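PDB 3OP7: aminotransferase class I and II from Streptococcus suis 89/1591, which probably transfers amino groups between amino acids and keto acids with pyridoxal phosphate, which it carries bound to a lysine, as a class I/II aminotransferase. Local coordinates for residues Ser30-Ser41 against Leu265-Arg276. Residues are numbered along the deposited sequence; the frame is centred on the assembly and turned at random. Where two conformers were deposited one is given.
Sequences SSLTLEELFALS and LALAHYQEILER. With SO4 (sulfate ion), chain C; EDO (1,2-ethanediol), chain I.
The carbonyl oxygen of S30 is gripped end-on by R276, whose NH1 and NH2 each donate to that one atom at 2.9 Å; it lies in the guanidinium plane. NH1 comes nearly in line with the carbonyl bond, NH2 from above the carbonyl plane. A sulfate, probably from the crystallisation liquor, accepts from S31 N at 3.0 Å and is also hydrogen-bonded to N58 ND2 of the second subunit. L32 runs antiparallel to the arginine chain and lays CD2 over one guanidinium face, 3.5 Å from R276 NE. T33 N-caps helix 34-41, its OG1 accepting from E36 N. In the same first turn, E36 crosses the arginine at about a right angle and forms a side-on salt bridge: R276 NE donates to E36 OE2 at 2.9 Å from above the carboxylate plane, NH2 makes a longer bond to OE1, and carboxylate and guanidinium planes stand 63° apart. R276 CG anti to the backbone N (chi1 176°) and a chain extended to NE carry the guanidinium out to S30 and E36. L37 sends CD1 to I273 CD1 (4.0 Å) and CD2 to L265, whose CD2 also meets the F38 ring at its edge. L40 CD1 touches both E272 CB (3.8 Å) and I273 CG1. S41 CB sits over one face of the H269 imidazole in a CH-pi contact, 3.6 Å from the centroid; H269 ND1 donates to L265 O, fixing the ring's rotation at the break between helices 257-268 and 270-294. Segment 30-41 is thus fastened across this break by a leucine-isoleucine core flanked by imidazole and guanidinium. Held along two edges, the guanidinium is fixed in its rotation, and the carboxylate probably offsets its charge.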
loop_
_atom_site.group_PDB
_atom_site.type_symbol
_atom_site.label_atom_id
_atom_site.label_comp_id
_atom_site.label_asym_id
_atom_site.label_seq_id
_atom_site.Cartn_x
_atom_site.Cartn_y
_atom_site.Cartn_z
ATOM N N SER A 30 14.182 -4.646 17.660
ATOM C CA SER A 30 15.211 -5.325 16.840
ATOM C C SER A 30 14.618 -6.400 15.944
ATOM O O SER A 30 14.129 -7.421 16.411
ATOM C CB SER A 30 16.276 -5.973 17.700
ATOM O OG SER A 30 16.936 -4.985 18.486
ATOM N N SER A 31 14.673 -6.156 14.638
ATOM C CA SER A 31 14.027 -7.018 13.654
ATOM C C SER A 31 14.587 -8.439 13.620
ATOM O O SER A 31 15.761 -8.683 13.958
ATOM C CB SER A 31 14.209 -6.397 12.270
ATOM O OG SER A 31 15.571 -6.483 11.879
ATOM N N LEU A 32 13.752 -9.358 13.201
ATOM C CA LEU A 32 14.119 -10.761 12.994
ATOM C C LEU A 32 14.677 -10.960 11.617
ATOM O O LEU A 32 14.230 -10.317 10.647
ATOM C CB LEU A 32 12.876 -11.643 13.168
ATOM C CG LEU A 32 12.424 -11.889 14.626
ATOM C CD1 LEU A 32 10.940 -12.429 14.623
ATOM C CD2 LEU A 32 13.374 -12.831 15.292
ATOM N N THR A 33 15.601 -11.893 11.507
ATOM C CA THR A 33 15.894 -12.509 10.215
ATOM C C THR A 33 15.046 -13.783 10.046
ATOM O O THR A 33 14.540 -14.341 11.014
ATOM C CB THR A 33 17.337 -12.924 10.085
ATOM O OG1 THR A 33 17.615 -13.947 11.075
ATOM C CG2 THR A 33 18.319 -11.719 10.255
ATOM N N LEU A 34 14.920 -14.272 8.816
ATOM C CA LEU A 34 14.221 -15.533 8.581
ATOM C C LEU A 34 14.893 -16.648 9.370
ATOM O O LEU A 34 14.225 -17.460 9.992
ATOM C CB LEU A 34 14.193 -15.838 7.065
ATOM C CG LEU A 34 13.022 -16.647 6.553
ATOM C CD1 LEU A 34 11.692 -16.106 7.089
ATOM C CD2 LEU A 34 13.085 -16.671 5.005
ATOM N N GLU A 35 16.223 -16.663 9.364
ATOM C CA GLU A 35 17.007 -17.636 10.136
ATOM C C GLU A 35 16.576 -17.671 11.608
ATOM O O GLU A 35 16.347 -18.736 12.158
ATOM C CB GLU A 35 18.495 -17.266 10.073
ATOM C CG GLU A 35 19.407 -18.007 11.061
ATOM C CD GLU A 35 20.229 -19.096 10.441
ATOM O OE1 GLU A 35 20.605 -18.984 9.244
ATOM O OE2 GLU A 35 20.532 -20.061 11.189
ATOM N N GLU A 36 16.490 -16.503 12.227
ATOM C CA GLU A 36 16.084 -16.405 13.626
ATOM C C GLU A 36 14.627 -16.831 13.798
ATOM O O GLU A 36 14.276 -17.472 14.794
ATOM C CB GLU A 36 16.312 -14.988 14.215
ATOM C CG GLU A 36 16.279 -14.977 15.759
ATOM C CD GLU A 36 16.417 -13.621 16.454
ATOM O OE1 GLU A 36 16.721 -12.596 15.802
ATOM O OE2 GLU A 36 16.210 -13.606 17.696
ATOM N N LEU A 37 13.763 -16.459 12.850
ATOM C CA LEU A 37 12.369 -16.902 12.926
ATOM C C LEU A 37 12.225 -18.421 12.811
ATOM O O LEU A 37 11.465 -19.032 13.578
ATOM C CB LEU A 37 11.506 -16.248 11.864
ATOM C CG LEU A 37 10.020 -16.597 11.841
ATOM C CD1 LEU A 37 9.306 -16.284 13.190
ATOM C CD2 LEU A 37 9.307 -15.904 10.627
ATOM N N PHE A 38 12.993 -19.043 11.921
ATOM C CA PHE A 38 12.980 -20.493 11.834
ATOM C C PHE A 38 13.428 -21.103 13.158
ATOM O O PHE A 38 12.828 -22.065 13.640
ATOM C CB PHE A 38 13.901 -20.978 10.722
ATOM C CG PHE A 38 13.425 -20.659 9.313
ATOM C CD1 PHE A 38 12.088 -20.681 8.988
ATOM C CD2 PHE A 38 14.345 -20.439 8.304
ATOM C CE1 PHE A 38 11.680 -20.447 7.690
ATOM C CE2 PHE A 38 13.933 -20.199 7.005
ATOM C CZ PHE A 38 12.600 -20.210 6.699
ATOM N N ALA A 39 14.485 -20.540 13.744
ATOM C CA ALA A 39 15.040 -21.070 14.988
ATOM C C ALA A 39 14.060 -20.984 16.150
ATOM O O ALA A 39 13.863 -21.959 16.870
ATOM C CB ALA A 39 16.376 -20.374 15.355
ATOM N N LEU A 40 13.439 -19.827 16.353
ATOM C CA LEU A 40 12.538 -19.701 17.482
ATOM C C LEU A 40 11.228 -20.494 17.268
ATOM O O LEU A 40 10.583 -20.910 18.233
ATOM C CB LEU A 40 12.320 -18.231 17.870
ATOM C CG LEU A 40 11.606 -17.333 16.900
ATOM C CD1 LEU A 40 10.115 -17.684 16.973
ATOM C CD2 LEU A 40 11.847 -15.824 17.210
ATOM N N SER A 41 10.876 -20.758 16.019
ATOM C CA SER A 41 9.657 -21.484 15.708
ATOM C C SER A 41 9.883 -23.009 15.591
ATOM O O SER A 41 8.936 -23.758 15.498
ATOM C CB SER A 41 9.056 -20.939 14.415
ATOM O OG SER A 41 9.825 -21.309 13.278
ATOM N N LEU A 265 3.606 -18.271 9.547
ATOM C CA LEU A 265 4.628 -18.848 10.441
ATOM C C LEU A 265 4.813 -18.033 11.729
ATOM O O LEU A 265 4.830 -18.608 12.844
ATOM C CB LEU A 265 5.945 -18.984 9.681
ATOM C CG LEU A 265 7.130 -19.587 10.437
ATOM C CD1 LEU A 265 6.808 -21.001 10.973
ATOM C CD2 LEU A 265 8.334 -19.627 9.482
ATOM N N ALA A 266 4.968 -16.715 11.618
ATOM C CA ALA A 266 5.137 -15.855 12.786
ATOM C C ALA A 266 3.935 -15.915 13.707
ATOM O O ALA A 266 4.077 -16.066 14.939
ATOM C CB ALA A 266 5.421 -14.391 12.369
ATOM N N LEU A 267 2.740 -15.848 13.152
ATOM C CA LEU A 267 1.530 -15.887 13.994
ATOM C C LEU A 267 1.316 -17.236 14.684
ATOM O O LEU A 267 0.835 -17.297 15.827
ATOM C CB LEU A 267 0.313 -15.528 13.124
ATOM C CG LEU A 267 0.252 -14.044 12.876
ATOM C CD1 LEU A 267 -0.611 -13.746 11.658
ATOM C CD2 LEU A 267 -0.255 -13.267 14.084
ATOM N N ALA A 268 1.716 -18.299 14.019
ATOM C CA ALA A 268 1.658 -19.652 14.577
ATOM C C ALA A 268 2.609 -19.812 15.747
ATOM O O ALA A 268 2.424 -20.697 16.568
ATOM C CB ALA A 268 1.906 -20.748 13.482
ATOM N N HIS A 269 3.594 -18.928 15.867
ATOM C CA HIS A 269 4.536 -18.965 16.978
ATOM C C HIS A 269 4.637 -17.602 17.639
ATOM O O HIS A 269 5.689 -17.202 18.105
ATOM C CB HIS A 269 5.871 -19.442 16.442
ATOM C CG HIS A 269 5.813 -20.829 15.897
ATOM N ND1 HIS A 269 5.518 -21.090 14.575
ATOM C CD2 HIS A 269 5.951 -22.034 16.499
ATOM C CE1 HIS A 269 5.510 -22.403 14.385
ATOM N NE2 HIS A 269 5.765 -22.994 15.532
ATOM N N TYR A 270 3.521 -16.908 17.744
ATOM C CA TYR A 270 3.555 -15.529 18.235
ATOM C C TYR A 270 4.012 -15.447 19.662
ATOM O O TYR A 270 4.701 -14.486 20.048
ATOM C CB TYR A 270 2.223 -14.804 18.033
ATOM C CG TYR A 270 1.178 -15.119 19.083
ATOM C CD1 TYR A 270 0.353 -16.229 18.949
ATOM C CD2 TYR A 270 1.005 -14.300 20.185
ATOM C CE1 TYR A 270 -0.592 -16.525 19.887
ATOM C CE2 TYR A 270 0.048 -14.578 21.126
ATOM C CZ TYR A 270 -0.750 -15.702 20.974
ATOM O OH TYR A 270 -1.718 -16.033 21.914
ATOM N N GLN A 271 3.675 -16.449 20.476
ATOM C CA GLN A 271 4.086 -16.432 21.867
ATOM C C GLN A 271 5.608 -16.500 22.029
ATOM O O GLN A 271 6.181 -15.894 22.955
ATOM C CB GLN A 271 3.338 -17.540 22.628
ATOM C CG GLN A 271 1.843 -17.177 22.765
ATOM C CD GLN A 271 0.915 -18.347 23.068
ATOM O OE1 GLN A 271 0.876 -19.331 22.339
ATOM N NE2 GLN A 271 0.133 -18.212 24.120
ATOM N N GLU A 272 6.272 -17.230 21.137
ATOM C CA GLU A 272 7.730 -17.265 21.149
ATOM C C GLU A 272 8.364 -15.917 20.775
ATOM O O GLU A 272 9.399 -15.516 21.357
ATOM C CB GLU A 272 8.276 -18.389 20.271
ATOM C CG GLU A 272 7.880 -19.775 20.810
ATOM C CD GLU A 272 6.724 -20.367 20.019
ATOM O OE1 GLU A 272 5.604 -19.781 19.986
ATOM O OE2 GLU A 272 6.963 -21.427 19.403
ATOM N N ILE A 273 7.751 -15.214 19.832
ATOM C CA ILE A 273 8.209 -13.884 19.474
ATOM C C ILE A 273 7.986 -12.930 20.655
ATOM O O ILE A 273 8.872 -12.128 21.012
ATOM C CB ILE A 273 7.574 -13.406 18.145
ATOM C CG1 ILE A 273 7.992 -14.335 17.003
ATOM C CG2 ILE A 273 7.973 -11.953 17.846
ATOM C CD1 ILE A 273 7.190 -14.047 15.769
ATOM N N LEU A 274 6.830 -13.024 21.304
ATOM C CA LEU A 274 6.546 -12.170 22.444
ATOM C C LEU A 274 7.571 -12.373 23.546
ATOM O O LEU A 274 8.003 -11.419 24.206
ATOM C CB LEU A 274 5.139 -12.419 22.986
ATOM C CG LEU A 274 3.996 -11.942 22.072
ATOM C CD1 LEU A 274 2.642 -12.280 22.692
ATOM C CD2 LEU A 274 4.043 -10.456 21.723
ATOM N N GLU A 275 7.965 -13.619 23.757
ATOM C CA GLU A 275 8.914 -13.922 24.826
ATOM C C GLU A 275 10.290 -13.329 24.531
ATOM O O GLU A 275 10.910 -12.734 25.417
ATOM C CB GLU A 275 8.923 -15.420 25.074
ATOM C CG GLU A 275 7.890 -15.821 26.143
ATOM C CD GLU A 275 8.268 -15.294 27.539
ATOM O OE1 GLU A 275 9.378 -15.610 28.025
ATOM O OE2 GLU A 275 7.469 -14.540 28.145
ATOM N N ARG A 276 10.735 -13.452 23.273
ATOM C CA ARG A 276 11.958 -12.810 22.794
ATOM C C ARG A 276 11.885 -11.304 23.040
ATOM O O ARG A 276 12.813 -10.722 23.574
ATOM C CB ARG A 276 12.159 -13.052 21.305
ATOM C CG ARG A 276 13.364 -12.339 20.667
ATOM C CD ARG A 276 13.171 -12.251 19.189
ATOM N NE ARG A 276 14.280 -11.625 18.451
ATOM C CZ ARG A 276 14.248 -10.408 17.912
ATOM N NH1 ARG A 276 13.193 -9.619 18.061
ATOM N NH2 ARG A 276 15.290 -9.982 17.206
HETATM S S SO4 C . 16.928 -3.469 13.218
HETATM O O1 SO4 C . 17.837 -3.980 14.225
HETATM O O2 SO4 C . 15.526 -3.453 13.659
HETATM O O3 SO4 C . 17.226 -2.206 12.612
HETATM O O4 SO4 C . 17.168 -4.439 12.190
HETATM C C1 EDO I . 3.687 -11.515 26.712
HETATM O O1 EDO I . 2.355 -11.464 27.217
HETATM C C2 EDO I . 4.412 -12.699 27.341
HETATM O O2 EDO I . 5.795 -12.691 26.965
#